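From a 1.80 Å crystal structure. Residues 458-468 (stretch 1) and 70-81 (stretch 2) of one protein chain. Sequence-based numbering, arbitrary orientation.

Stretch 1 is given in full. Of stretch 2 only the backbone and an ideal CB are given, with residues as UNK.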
# COMPACT_ATOMS: atom_id res chain seq x y z
N VAL A 458 3.07 -10.07 -1.37
CA VAL A 458 4.47 -9.59 -1.24
C VAL A 458 4.55 -8.21 -1.90
O VAL A 458 4.13 -8.05 -3.05
CB VAL A 458 5.49 -10.54 -1.87
CG1 VAL A 458 6.87 -9.89 -1.96
CG2 VAL A 458 5.54 -11.90 -1.15
N GLY A 459 5.10 -7.22 -1.20
CA GLY A 459 5.40 -5.91 -1.81
C GLY A 459 4.18 -5.02 -1.91
O GLY A 459 4.29 -3.97 -2.51
N GLU A 460 3.06 -5.41 -1.28
CA GLU A 460 1.79 -4.65 -1.37
C GLU A 460 1.45 -4.03 -0.02
O GLU A 460 0.36 -3.54 0.09
CB GLU A 460 0.62 -5.51 -1.86
CG GLU A 460 0.95 -6.22 -3.16
CD GLU A 460 -0.23 -6.92 -3.83
OE1 GLU A 460 -1.32 -6.25 -4.05
OE2 GLU A 460 -0.11 -8.13 -4.08
N GLY A 461 2.37 -3.99 0.93
CA GLY A 461 2.20 -3.27 2.21
C GLY A 461 1.23 -3.94 3.18
O GLY A 461 0.52 -3.21 3.94
N LYS A 462 1.17 -5.27 3.19
CA LYS A 462 0.24 -6.05 4.07
C LYS A 462 0.99 -6.82 5.17
O LYS A 462 0.51 -6.84 6.32
CB LYS A 462 -0.57 -7.07 3.25
CG LYS A 462 -1.23 -6.47 2.02
CD LYS A 462 -2.31 -5.46 2.33
CE LYS A 462 -2.85 -4.80 1.07
NZ LYS A 462 -4.03 -3.93 1.28
N ARG A 463 2.14 -7.41 4.84
CA ARG A 463 2.78 -8.47 5.67
C ARG A 463 3.15 -7.93 7.07
O ARG A 463 2.94 -8.66 8.08
CB ARG A 463 3.99 -9.02 4.91
CG ARG A 463 4.83 -10.03 5.68
CD ARG A 463 4.04 -11.29 6.06
NE ARG A 463 4.98 -12.29 6.56
CZ ARG A 463 4.63 -13.41 7.19
NH1 ARG A 463 3.37 -13.69 7.44
NH2 ARG A 463 5.57 -14.25 7.57
N TYR A 464 3.74 -6.75 7.14
CA TYR A 464 4.22 -6.22 8.43
C TYR A 464 3.02 -6.09 9.37
O TYR A 464 3.11 -6.61 10.50
CB TYR A 464 4.92 -4.89 8.27
CG TYR A 464 5.59 -4.35 9.52
CD1 TYR A 464 6.45 -5.14 10.27
CD2 TYR A 464 5.33 -3.07 9.97
CE1 TYR A 464 7.12 -4.62 11.37
CE2 TYR A 464 5.96 -2.55 11.09
CZ TYR A 464 6.85 -3.33 11.80
OH TYR A 464 7.51 -2.83 12.89
N TRP A 465 1.94 -5.48 8.88
CA TRP A 465 0.70 -5.29 9.70
C TRP A 465 0.11 -6.66 10.07
O TRP A 465 -0.37 -6.80 11.23
CB TRP A 465 -0.29 -4.36 9.02
CG TRP A 465 0.37 -3.12 8.50
CD1 TRP A 465 0.46 -2.75 7.18
CD2 TRP A 465 1.21 -2.22 9.22
NE1 TRP A 465 1.24 -1.65 7.04
CE2 TRP A 465 1.68 -1.27 8.28
CE3 TRP A 465 1.53 -2.03 10.58
CZ2 TRP A 465 2.50 -0.20 8.65
CZ3 TRP A 465 2.34 -0.99 10.94
CH2 TRP A 465 2.82 -0.09 9.99
N ASP A 466 0.10 -7.64 9.15
CA ASP A 466 -0.44 -8.99 9.45
C ASP A 466 0.39 -9.65 10.59
O ASP A 466 -0.21 -10.27 11.50
CB ASP A 466 -0.53 -9.87 8.19
CG ASP A 466 -1.59 -9.40 7.20
OD1 ASP A 466 -2.54 -8.68 7.62
OD2 ASP A 466 -1.43 -9.72 5.99
N LEU A 467 1.72 -9.55 10.54
CA LEU A 467 2.60 -10.14 11.59
C LEU A 467 2.28 -9.50 12.94
O LEU A 467 2.16 -10.26 13.94
CB LEU A 467 4.08 -9.91 11.25
CG LEU A 467 4.60 -10.83 10.16
CD1 LEU A 467 5.96 -10.39 9.69
CD2 LEU A 467 4.56 -12.30 10.59
N ILE A 468 2.15 -8.19 12.96
CA ILE A 468 1.97 -7.47 14.25
C ILE A 468 0.60 -7.87 14.80
O ILE A 468 0.56 -8.27 15.97
CB ILE A 468 2.14 -5.95 14.12
CG1 ILE A 468 3.59 -5.57 13.81
CG2 ILE A 468 1.63 -5.27 15.38
CD1 ILE A 468 3.80 -4.12 13.50
N UNK A 70 4.38 4.06 0.12
CA UNK A 70 3.69 3.67 1.36
C UNK A 70 3.72 2.14 1.54
O UNK A 70 3.84 1.67 2.63
CB UNK A 70 2.24 4.17 1.35
N UNK A 71 3.59 1.37 0.47
CA UNK A 71 3.72 -0.09 0.53
C UNK A 71 5.12 -0.47 1.03
O UNK A 71 5.19 -1.35 1.86
CB UNK A 71 3.45 -0.71 -0.84
N UNK A 72 6.19 0.05 0.44
CA UNK A 72 7.55 -0.42 0.76
C UNK A 72 7.88 0.02 2.19
O UNK A 72 8.67 -0.70 2.84
CB UNK A 72 8.58 0.13 -0.23
N UNK A 73 7.34 1.15 2.63
CA UNK A 73 7.68 1.65 3.99
C UNK A 73 7.31 0.59 5.05
O UNK A 73 8.08 0.47 6.07
CB UNK A 73 6.95 2.96 4.28
N UNK A 74 6.23 -0.19 4.88
CA UNK A 74 5.93 -1.33 5.77
C UNK A 74 6.71 -2.58 5.33
O UNK A 74 7.22 -3.30 6.21
CB UNK A 74 4.43 -1.62 5.78
N UNK A 75 6.78 -2.90 4.03
CA UNK A 75 7.36 -4.21 3.63
C UNK A 75 8.82 -4.30 4.04
O UNK A 75 9.26 -5.42 4.28
CB UNK A 75 7.24 -4.42 2.12
N UNK A 76 9.58 -3.20 4.06
CA UNK A 76 11.02 -3.28 4.43
C UNK A 76 11.10 -3.75 5.89
O UNK A 76 12.18 -4.25 6.28
CB UNK A 76 11.72 -1.93 4.25
N UNK A 77 10.04 -3.60 6.71
CA UNK A 77 10.08 -4.01 8.14
C UNK A 77 9.62 -5.46 8.33
O UNK A 77 9.67 -6.00 9.50
CB UNK A 77 9.20 -3.08 8.98
N UNK A 78 9.26 -6.14 7.24
CA UNK A 78 8.81 -7.55 7.35
C UNK A 78 9.93 -8.50 6.91
O UNK A 78 11.13 -8.21 7.15
CB UNK A 78 7.56 -7.79 6.50
N UNK A 79 9.59 -9.58 6.19
CA UNK A 79 10.47 -10.75 5.99
C UNK A 79 10.53 -11.14 4.50
O UNK A 79 10.89 -12.30 4.22
CB UNK A 79 9.98 -11.94 6.82
N UNK A 80 10.24 -10.22 3.57
CA UNK A 80 10.06 -10.62 2.15
C UNK A 80 11.08 -9.96 1.22
O UNK A 80 11.46 -10.59 0.20
CB UNK A 80 8.65 -10.26 1.68
N UNK A 81 11.49 -8.74 1.54
CA UNK A 81 12.38 -7.90 0.72
C UNK A 81 13.60 -7.54 1.55
O UNK A 81 13.48 -7.50 2.83
CB UNK A 81 11.67 -6.64 0.23

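At position 70 the ideal CB points sideways, with nothing of stretch 1 within 5.5 Å. Stretch 1 sets no demand, so many side chains would do; the residue is V70, and what it contributes is backbone, its O taking a hydrogen bond from a water.

At position 71 the CB aims toward stretch 1, 3.8 Å from G459 O and 3.9 Å from G461 N. A carbonyl and an amide are both on offer, so a short polar side chain, such as Asn, Ser or Asp, fits. It is N71, whose ND2 donates to G459 O at 2.9 Å, almost straight at 168°. The backbone is close as well: the CA atoms of G461 and N71 lie 3.9 Å apart, and a CB on G461 would come within 3.0 Å of N71 CA. The glycine lets the loop press against the helix.

Positions 72 and 73 find no part of stretch 1 near their CB atoms, so this contact leaves them free. They are L72 and M73, and neither makes contact.

Position 74 points toward stretch 1, its CB 3.4 Å from W465 NE1 and 4.1 Å from Y464 CB. That leaves room for something small: Ser, Ala or perhaps Cys. S74 brings its CB to 3.4 Å from W465 NE1, and its OG lies 3.3 Å from G461 CA. The hydroxyl also joins two waters, one of which accepts from Y464 N.

Position 75 points sideways, yet the turn of positive-phi glycines nearby exposes backbone NH groups. Asp, Asn or a longer acceptor could reach them. In D75, OD2 accepts from G461 N at 2.9 Å, while OD1 accepts from three waters, one of these bonds weak. Those waters accept in turn from G459 N, K462 N and Y464 N, so a single carboxylate serves much of the loop and the helix start.

Position 76 turns away; I76 makes no contact here.

Position 77 lies in a type I turn spanning 75 to 78, its CB 3.5 Å from Y464 CE1. A flexible apolar chain, Met or Leu, would cover the ring. M77 places CB 3.6 Å from the Y464 ring centroid, over one face, and carries its CE to 3.4 Å from Y464 CE2.

At position 78 the CB sits 3.6 Å from R463 CG and 4.0 Å from Y464 N, which favours a small residue. A78 packs its CB 3.7 Å from R463 CG and 4.2 Å from Y464 CB.

Position 79 points toward stretch 1, its CB 5.0 Å from R463 NE, an invitation to Asp or Glu. D79 answers with a two-pronged salt bridge: R463 NE donates to D79 OD1 and R463 NH2 to D79 OD2, each 2.9 Å.

Position 80 has V458 CG1 4.1 Å from its CB, suiting apolar or mixed chains. D80 instead accepts through OD2 from the water that G459 N also binds.

Position 81 points toward stretch 1 but starts far off, so a long apolar chain suits; L81 CD2 reaches V458 CG1 at 4.2 Å.

Stretch 2, residues 70-81: VNLMSDIMADDL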
# COMPACT_ATOMS: atom_id res chain seq x y z
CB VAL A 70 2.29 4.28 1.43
CG1 VAL A 70 1.35 3.80 0.32
CG2 VAL A 70 1.67 3.99 2.79
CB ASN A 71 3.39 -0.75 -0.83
CG ASN A 71 4.13 -0.21 -2.04
OD1 ASN A 71 4.39 0.99 -2.15
ND2 ASN A 71 4.56 -1.10 -2.96
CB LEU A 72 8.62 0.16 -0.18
CG LEU A 72 8.53 -0.15 -1.67
CD1 LEU A 72 9.78 0.34 -2.40
CD2 LEU A 72 8.34 -1.61 -1.87
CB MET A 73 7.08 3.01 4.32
CG MET A 73 7.62 4.17 3.50
SD MET A 73 9.41 4.38 3.48
CE MET A 73 9.89 3.29 2.13
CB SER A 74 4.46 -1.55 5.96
OG SER A 74 3.84 -2.05 4.77
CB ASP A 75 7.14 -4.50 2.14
CG ASP A 75 5.69 -4.88 1.83
OD1 ASP A 75 5.07 -5.64 2.63
OD2 ASP A 75 5.19 -4.44 0.77
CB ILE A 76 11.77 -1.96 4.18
CG1 ILE A 76 11.20 -0.79 5.00
CG2 ILE A 76 11.83 -1.67 2.69
CD1 ILE A 76 11.85 0.57 4.80
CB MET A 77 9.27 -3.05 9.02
CG MET A 77 9.76 -1.63 8.88
SD MET A 77 9.09 -0.50 10.16
CE MET A 77 7.51 -0.07 9.42
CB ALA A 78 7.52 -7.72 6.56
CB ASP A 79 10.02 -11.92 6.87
CG ASP A 79 8.59 -12.36 6.69
OD1 ASP A 79 7.75 -11.51 6.31
OD2 ASP A 79 8.28 -13.53 7.03
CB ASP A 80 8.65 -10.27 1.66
CG ASP A 80 7.57 -11.12 2.29
OD1 ASP A 80 7.88 -12.24 2.72
OD2 ASP A 80 6.45 -10.61 2.41
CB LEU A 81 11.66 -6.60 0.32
CG LEU A 81 10.28 -6.74 -0.30
CD1 LEU A 81 9.70 -5.35 -0.58
CD2 LEU A 81 10.33 -7.53 -1.60
O HOH W 1 2.32 -0.02 4.15
O HOH W 2 4.06 -4.84 4.99
O HOH W 3 2.99 -7.17 2.05
O HOH W 4 6.35 -7.97 1.46
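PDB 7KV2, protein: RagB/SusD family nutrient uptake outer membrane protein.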